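Local coordinates for phosphate binding protein (Planctomyces limnophilus, PDB 4JWO) that probably binds phosphate and, as a member of the PstS family, probably serves in its transport across the cytoplasmic membrane, at residues E178-E181 with G182-D185; D201-T204 with E205-G209; A247-A250 with S251-K254. All coordinates share one frame; numbering follows the deposited sequence.

Contact 1: residues E178-E181 with G182-D185; sequences EVRE and GWPD
Arg180 runs across the Trp183 indole, touching it with CB, CD and the guanidinium. CB sits over the six-membered ring, 3.7 Å from its centroid and only 13° off the ring normal, which makes it a CH-pi contact over the face. With CG anti to the backbone N, the chain moves on past the pyrrole side, where CD lies 3.7 Å from Trp183 NE1. A bend at chi3 then brings the head back over the benzo part: NE is 3.4 Å from Trp183 CZ2. The guanidinium is turned 26° from the indole, and Trp183 CZ2 lies over one of its faces, offset toward the rim. NE also makes a salt bridge with Glu162 of helix 160-167, which helps hold the head in place. Val179 adds a second apolar contact, its CG1 approaching Trp183 CZ3 obliquely at 3.8 Å, while Phe154 meets the indole edge-to-face. With an alanine instead of Trp183, the face under Arg180 CB and CD would be lost, and a gap would probably open beside Val179 and Phe154, leaving the Arg180 chain held mainly by Glu162. The backbone closes the loop: Trp183 N donates to Arg180 O at 3.2 Å with an N-H...O angle of 165°. Gly182 has a positive phi, where a CB would clash with Glu181 O, as expected for the third position of a type II beta turn.

Contact 2: residues D201-T204 with E205-G209; sequences DYFT and EVING
CG of Phe203 is anti to the backbone N (chi1 -174°) and CG1 of Ile207 anti to its carbonyl carbon (chi1 -64°), and one turn apart on the helix these settings bring CG1 over the ring. The helix is 198-208, the helical member of a beta-alpha-beta unit between strands 189-192 and 219-220. Ile207 CG1 lies over the centre of the Phe203 ring, 3.8 Å from the centroid and 13° off the normal, a CH-pi contact. The nearest ring atom to it is Phe203 CE1, 3.7 Å from Ile207 CG1. The same ring stacks with Tyr240 and meets Trp167 edge-to-face, so aromatic neighbours join Ile207 in enclosing it.

Tyr202 and Val206 repeat the i to i+4 spacing with another geometry. Val206 CG1 comes to the ring edge, in its plane, and is 3.7 Å from Tyr202 CE1; the second methyl, Val206 CG2, is 3.9 Å from the same carbon. Beyond the two segments, the Tyr202 hydroxyl bonds to Pro281 O, and Arg284 makes a cation-pi contact with the Tyr202 ring and a salt bridge with Glu205 OE2. Asp201 OD2 hydrogen-bonds to Ser69 OG near the helix start, and Asn208 ND2 reaches Ser213 O at the far end.

Backbone bonds carry the helix through these pairs, among them Val206 N to Tyr202 O at 3.1 Å and Ile207 N to Phe203 O at 2.9 Å. Gly209 leaves helical angles with a positive phi, and Thr204 O receives two backbone donors: Asn208 N at 2.8 Å and Gly209 N at 3.1 Å, the latter a weak bond.

Contact 3: residues A247-A250 with S251-K254; sequences AENA and SKLK
Asn249 O accepts the shortest sound polar bond here, from Lys252 N at 2.9 Å with an N-H...O angle of 160°. Its span of three residues draws the chain round a tight bend, overlapping the end of the type I beta turn from Ala247 to Ala250.

Over that bend the side chain of Lys252 folds back on Asn249. Bends at chi3 and chi4 carry its end across the amide, and CE comes to 3.3 Å from Asn249 OD1. The ammonium lies close to the same oxygen, with NZ 3.4 Å from Asn249 OD1. The other end of the amide is held differently: ND2 bonds to Tyr245 O in helix 243-247, which restrains the amide's rotation, consistent with OD1 facing the lysine. CG of Asn249 stands anti to its carbonyl carbon (chi1 -68°), and CB meets Leu253 CD1 at 3.7 Å, a small apolar contact beside the polar one.

Asn249 and Lys252 both touch Val228 of helix 224-233; Lys252 also touches Val232, and the buried Leu253 packs on Val231. The bend thus lies against that helix as the chain passes from helix 243-247 into strand 254-259, where Lys254 pairs through its backbone with Ile148 of strand 134-148.

The three contacts follow one another along the chain within the PBP superfamily range, without touching. Centres of contacts 1 and 2 are 23 Å apart, those of contacts 1 and 3 25 Å, and those of contacts 2 and 3 23 Å. Contact 1 lies in the loop before strand 189-192, contact 2 on the helix that follows that strand, and contact 3 leads into strand 254-259, all elements around one mixed sheet. Helix 160-167 links the first two, since side chains from both touch it. Contact 2 is the most central, its centre 11 Å from that of the chain, against 31 Å and 20 Å. Two of the contacts are thus turns at the edge of the fold, and the helix contact packs against the central sheet.

Contact 1: residues E178-E181 with G182-D185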
loop_
_atom_site.group_PDB
_atom_site.type_symbol
_atom_site.label_atom_id
_atom_site.label_comp_id
_atom_site.label_asym_id
_atom_site.label_seq_id
_atom_site.Cartn_x
_atom_site.Cartn_y
_atom_site.Cartn_z
ATOM N N GLU A 178 -21.005 4.294 20.460
ATOM C CA GLU A 178 -21.772 3.988 19.264
ATOM C C GLU A 178 -21.094 2.914 18.419
ATOM O O GLU A 178 -21.703 2.376 17.496
ATOM C CB GLU A 178 -21.984 5.265 18.429
ATOM C CG GLU A 178 -22.939 6.255 19.076
ATOM C CD GLU A 178 -22.934 7.622 18.411
ATOM O OE1 GLU A 178 -21.906 7.989 17.812
ATOM O OE2 GLU A 178 -23.957 8.337 18.496
ATOM N N VAL A 179 -19.838 2.601 18.732
ATOM C CA VAL A 179 -19.090 1.600 17.972
ATOM C C VAL A 179 -19.316 0.201 18.529
ATOM O O VAL A 179 -19.604 -0.733 17.793
ATOM C CB VAL A 179 -17.585 1.912 17.948
ATOM C CG1 VAL A 179 -16.848 0.908 17.050
ATOM C CG2 VAL A 179 -17.361 3.329 17.453
ATOM N N ARG A 180 -19.192 0.064 19.841
ATOM C CA ARG A 180 -19.425 -1.213 20.503
ATOM C C ARG A 180 -20.147 -0.975 21.816
ATOM O O ARG A 180 -19.832 -0.027 22.540
ATOM C CB ARG A 180 -18.105 -1.948 20.770
ATOM C CG ARG A 180 -18.291 -3.356 21.353
ATOM C CD ARG A 180 -16.960 -3.976 21.715
ATOM N NE ARG A 180 -16.084 -4.098 20.553
ATOM C CZ ARG A 180 -14.946 -4.779 20.541
ATOM N NH1 ARG A 180 -14.562 -5.433 21.626
ATOM N NH2 ARG A 180 -14.206 -4.816 19.436
ATOM N N GLU A 181 -21.113 -1.846 22.106
ATOM C CA GLU A 181 -21.913 -1.797 23.322
ATOM C C GLU A 181 -21.035 -1.624 24.545
ATOM O O GLU A 181 -20.106 -2.404 24.765
ATOM C CB GLU A 181 -22.710 -3.101 23.484
ATOM C CG GLU A 181 -23.564 -3.147 24.735
ATOM C CD GLU A 181 -24.808 -2.294 24.619
ATOM O OE1 GLU A 181 -25.238 -2.025 23.475
ATOM O OE2 GLU A 181 -25.356 -1.893 25.667
ATOM N N GLY A 182 -21.315 -0.590 25.331
ATOM C CA GLY A 182 -20.663 -0.420 26.612
ATOM C C GLY A 182 -19.438 0.473 26.614
ATOM O O GLY A 182 -19.005 0.907 27.671
ATOM N N TRP A 183 -18.885 0.762 25.442
ATOM C CA TRP A 183 -17.717 1.637 25.368
ATOM C C TRP A 183 -18.100 3.046 25.841
ATOM O O TRP A 183 -19.281 3.413 25.813
ATOM C CB TRP A 183 -17.157 1.669 23.941
ATOM C CG TRP A 183 -16.295 0.494 23.600
ATOM C CD1 TRP A 183 -16.004 -0.569 24.405
ATOM C CD2 TRP A 183 -15.607 0.273 22.367
ATOM N NE1 TRP A 183 -15.167 -1.445 23.746
ATOM C CE2 TRP A 183 -14.909 -0.953 22.492
ATOM C CE3 TRP A 183 -15.504 0.991 21.168
ATOM C CZ2 TRP A 183 -14.123 -1.476 21.462
ATOM C CZ3 TRP A 183 -14.725 0.470 20.139
ATOM C CH2 TRP A 183 -14.042 -0.755 20.296
ATOM N N PRO A 184 -17.115 3.828 26.296
ATOM C CA PRO A 184 -17.429 5.129 26.898
ATOM C C PRO A 184 -18.227 6.070 26.004
ATOM O O PRO A 184 -18.031 6.155 24.785
ATOM C CB PRO A 184 -16.050 5.720 27.203
ATOM C CG PRO A 184 -15.198 4.515 27.456
ATOM C CD PRO A 184 -15.696 3.466 26.482
ATOM N N ASP A 185 -19.148 6.777 26.650
ATOM C CA ASP A 185 -19.945 7.821 26.018
ATOM C C ASP A 185 -19.069 9.061 25.850
ATOM O O ASP A 185 -19.281 10.094 26.491
ATOM C CB ASP A 185 -21.161 8.119 26.898
ATOM C CG ASP A 185 -22.071 9.183 26.306
ATOM O OD1 ASP A 185 -22.065 9.346 25.074
ATOM O OD2 ASP A 185 -22.793 9.856 27.073
#

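Contact 2: residues D201-T204 with E205-G209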
loop_
_atom_site.group_PDB
_atom_site.type_symbol
_atom_site.label_atom_id
_atom_site.label_comp_id
_atom_site.label_asym_id
_atom_site.label_seq_id
_atom_site.Cartn_x
_atom_site.Cartn_y
_atom_site.Cartn_z
ATOM N N ASP A 201 -6.216 5.763 0.021
ATOM C CA ASP A 201 -6.731 4.783 -0.936
ATOM C C ASP A 201 -6.707 3.372 -0.358
ATOM O O ASP A 201 -7.667 2.618 -0.513
ATOM C CB ASP A 201 -5.952 4.837 -2.254
ATOM C CG ASP A 201 -6.305 6.054 -3.088
ATOM O OD1 ASP A 201 -7.274 6.762 -2.730
ATOM O OD2 ASP A 201 -5.619 6.294 -4.109
ATOM N N TYR A 202 -5.618 3.013 0.317
ATOM C CA TYR A 202 -5.506 1.664 0.882
ATOM C C TYR A 202 -6.504 1.470 2.027
ATOM O O TYR A 202 -7.306 0.529 2.013
ATOM C CB TYR A 202 -4.056 1.425 1.347
ATOM C CG TYR A 202 -3.743 0.049 1.913
ATOM C CD1 TYR A 202 -4.675 -0.989 1.873
ATOM C CD2 TYR A 202 -2.505 -0.205 2.493
ATOM C CE1 TYR A 202 -4.379 -2.244 2.404
ATOM C CE2 TYR A 202 -2.203 -1.452 3.023
ATOM C CZ TYR A 202 -3.136 -2.464 2.972
ATOM O OH TYR A 202 -2.849 -3.712 3.492
ATOM N N PHE A 203 -6.463 2.362 3.010
ATOM C CA PHE A 203 -7.327 2.227 4.180
ATOM C C PHE A 203 -8.789 2.183 3.783
ATOM O O PHE A 203 -9.536 1.296 4.198
ATOM C CB PHE A 203 -7.084 3.388 5.138
ATOM C CG PHE A 203 -7.824 3.260 6.433
ATOM C CD1 PHE A 203 -7.327 2.443 7.446
ATOM C CD2 PHE A 203 -9.011 3.938 6.633
ATOM C CE1 PHE A 203 -8.009 2.313 8.652
ATOM C CE2 PHE A 203 -9.700 3.811 7.828
ATOM C CZ PHE A 203 -9.190 2.993 8.839
ATOM N N THR A 204 -9.212 3.128 2.953
ATOM C CA THR A 204 -10.617 3.152 2.557
ATOM C C THR A 204 -11.007 1.934 1.726
ATOM O O THR A 204 -12.108 1.410 1.893
ATOM C CB THR A 204 -11.003 4.457 1.819
ATOM O OG1 THR A 204 -10.257 4.558 0.599
ATOM C CG2 THR A 204 -10.736 5.652 2.702
ATOM N N GLU A 205 -10.121 1.463 0.851
ATOM C CA GLU A 205 -10.417 0.278 0.041
ATOM C C GLU A 205 -10.748 -0.927 0.921
ATOM O O GLU A 205 -11.757 -1.603 0.712
ATOM C CB GLU A 205 -9.226 -0.076 -0.866
ATOM C CG GLU A 205 -9.380 -1.382 -1.656
ATOM C CD GLU A 205 -8.098 -1.776 -2.392
ATOM O OE1 GLU A 205 -7.244 -0.892 -2.638
ATOM O OE2 GLU A 205 -7.937 -2.969 -2.715
ATOM N N VAL A 206 -9.902 -1.191 1.908
ATOM C CA VAL A 206 -10.048 -2.447 2.639
ATOM C C VAL A 206 -10.971 -2.339 3.842
ATOM O O VAL A 206 -11.503 -3.352 4.303
ATOM C CB VAL A 206 -8.690 -3.077 3.014
ATOM C CG1 VAL A 206 -7.862 -3.302 1.742
ATOM C CG2 VAL A 206 -7.941 -2.211 4.029
ATOM N N ILE A 207 -11.201 -1.118 4.309
ATOM C CA ILE A 207 -12.118 -0.899 5.424
ATOM C C ILE A 207 -13.537 -0.599 4.949
ATOM O O ILE A 207 -14.515 -1.140 5.487
ATOM C CB ILE A 207 -11.624 0.223 6.361
ATOM C CG1 ILE A 207 -10.294 -0.168 7.027
ATOM C CG2 ILE A 207 -12.669 0.536 7.419
ATOM C CD1 ILE A 207 -10.327 -1.531 7.742
ATOM N N ASN A 208 -13.666 0.242 3.920
ATOM C CA ASN A 208 -14.988 0.627 3.440
ATOM C C ASN A 208 -15.441 -0.080 2.173
ATOM O O ASN A 208 -16.639 -0.223 1.929
ATOM C CB ASN A 208 -15.055 2.143 3.235
ATOM C CG ASN A 208 -14.905 2.902 4.524
ATOM O OD1 ASN A 208 -15.221 2.384 5.591
ATOM N ND2 ASN A 208 -14.420 4.136 4.442
ATOM N N GLY A 209 -14.489 -0.515 1.354
ATOM C CA GLY A 209 -14.831 -1.131 0.085
ATOM C C GLY A 209 -14.254 -0.467 -1.152
ATOM O O GLY A 209 -13.573 0.560 -1.077
#

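Contact 3: residues A247-A250 with S251-K254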
loop_
_atom_site.group_PDB
_atom_site.type_symbol
_atom_site.label_atom_id
_atom_site.label_comp_id
_atom_site.label_asym_id
_atom_site.label_seq_id
_atom_site.Cartn_x
_atom_site.Cartn_y
_atom_site.Cartn_z
ATOM N N ALA A 247 5.892 2.707 14.059
ATOM C CA ALA A 247 7.053 2.008 14.603
ATOM C C ALA A 247 8.027 2.963 15.263
ATOM O O ALA A 247 8.593 2.666 16.318
ATOM C CB ALA A 247 7.755 1.199 13.512
ATOM N N GLU A 248 8.201 4.133 14.668
ATOM C CA GLU A 248 9.202 5.060 15.183
ATOM C C GLU A 248 8.657 5.882 16.343
ATOM O O GLU A 248 9.401 6.613 16.998
ATOM C CB GLU A 248 9.689 5.978 14.073
ATOM C CG GLU A 248 8.628 6.920 13.606
ATOM C CD GLU A 248 9.059 7.757 12.423
ATOM O OE1 GLU A 248 8.521 8.874 12.270
ATOM O OE2 GLU A 248 9.920 7.296 11.644
ATOM N N ASN A 249 7.358 5.747 16.600
ATOM C CA ASN A 249 6.712 6.440 17.707
ATOM C C ASN A 249 6.015 5.474 18.660
ATOM O O ASN A 249 5.083 5.856 19.364
ATOM C CB ASN A 249 5.697 7.446 17.163
ATOM C CG ASN A 249 6.355 8.596 16.439
ATOM O OD1 ASN A 249 7.007 9.440 17.057
ATOM N ND2 ASN A 249 6.181 8.647 15.121
ATOM N N ALA A 250 6.478 4.225 18.694
ATOM C CA ALA A 250 5.760 3.162 19.400
ATOM C C ALA A 250 5.584 3.402 20.900
ATOM O O ALA A 250 4.610 2.944 21.495
ATOM C CB ALA A 250 6.423 1.806 19.145
ATOM N N SER A 251 6.518 4.123 21.517
ATOM C CA SER A 251 6.433 4.400 22.947
ATOM C C SER A 251 5.358 5.432 23.300
ATOM O O SER A 251 5.044 5.625 24.474
ATOM C CB SER A 251 7.790 4.865 23.473
ATOM O OG SER A 251 8.038 6.200 23.071
ATOM N N LYS A 252 4.795 6.092 22.288
ATOM C CA LYS A 252 3.823 7.166 22.507
ATOM C C LYS A 252 2.443 6.856 21.937
ATOM O O LYS A 252 1.501 7.622 22.133
ATOM C CB LYS A 252 4.335 8.472 21.892
ATOM C CG LYS A 252 5.696 8.904 22.418
ATOM C CD LYS A 252 6.183 10.181 21.742
ATOM C CE LYS A 252 6.234 10.032 20.235
ATOM N NZ LYS A 252 5.158 10.810 19.578
ATOM N N LEU A 253 2.343 5.738 21.224
ATOM C CA LEU A 253 1.115 5.335 20.551
ATOM C C LEU A 253 0.754 3.901 20.918
ATOM O O LEU A 253 1.617 3.111 21.286
ATOM C CB LEU A 253 1.305 5.397 19.033
ATOM C CG LEU A 253 1.661 6.739 18.397
ATOM C CD1 LEU A 253 2.121 6.491 16.960
ATOM C CD2 LEU A 253 0.448 7.666 18.417
ATOM N N LYS A 254 -0.520 3.558 20.787
ATOM C CA LYS A 254 -0.947 2.175 20.956
ATOM C C LYS A 254 -1.506 1.691 19.618
ATOM O O LYS A 254 -2.454 2.264 19.090
ATOM C CB LYS A 254 -1.999 2.081 22.076
ATOM C CG LYS A 254 -2.600 0.692 22.251
ATOM C CD LYS A 254 -3.529 0.640 23.474
ATOM C CE LYS A 254 -2.760 0.798 24.770
ATOM N NZ LYS A 254 -3.661 0.730 25.965
#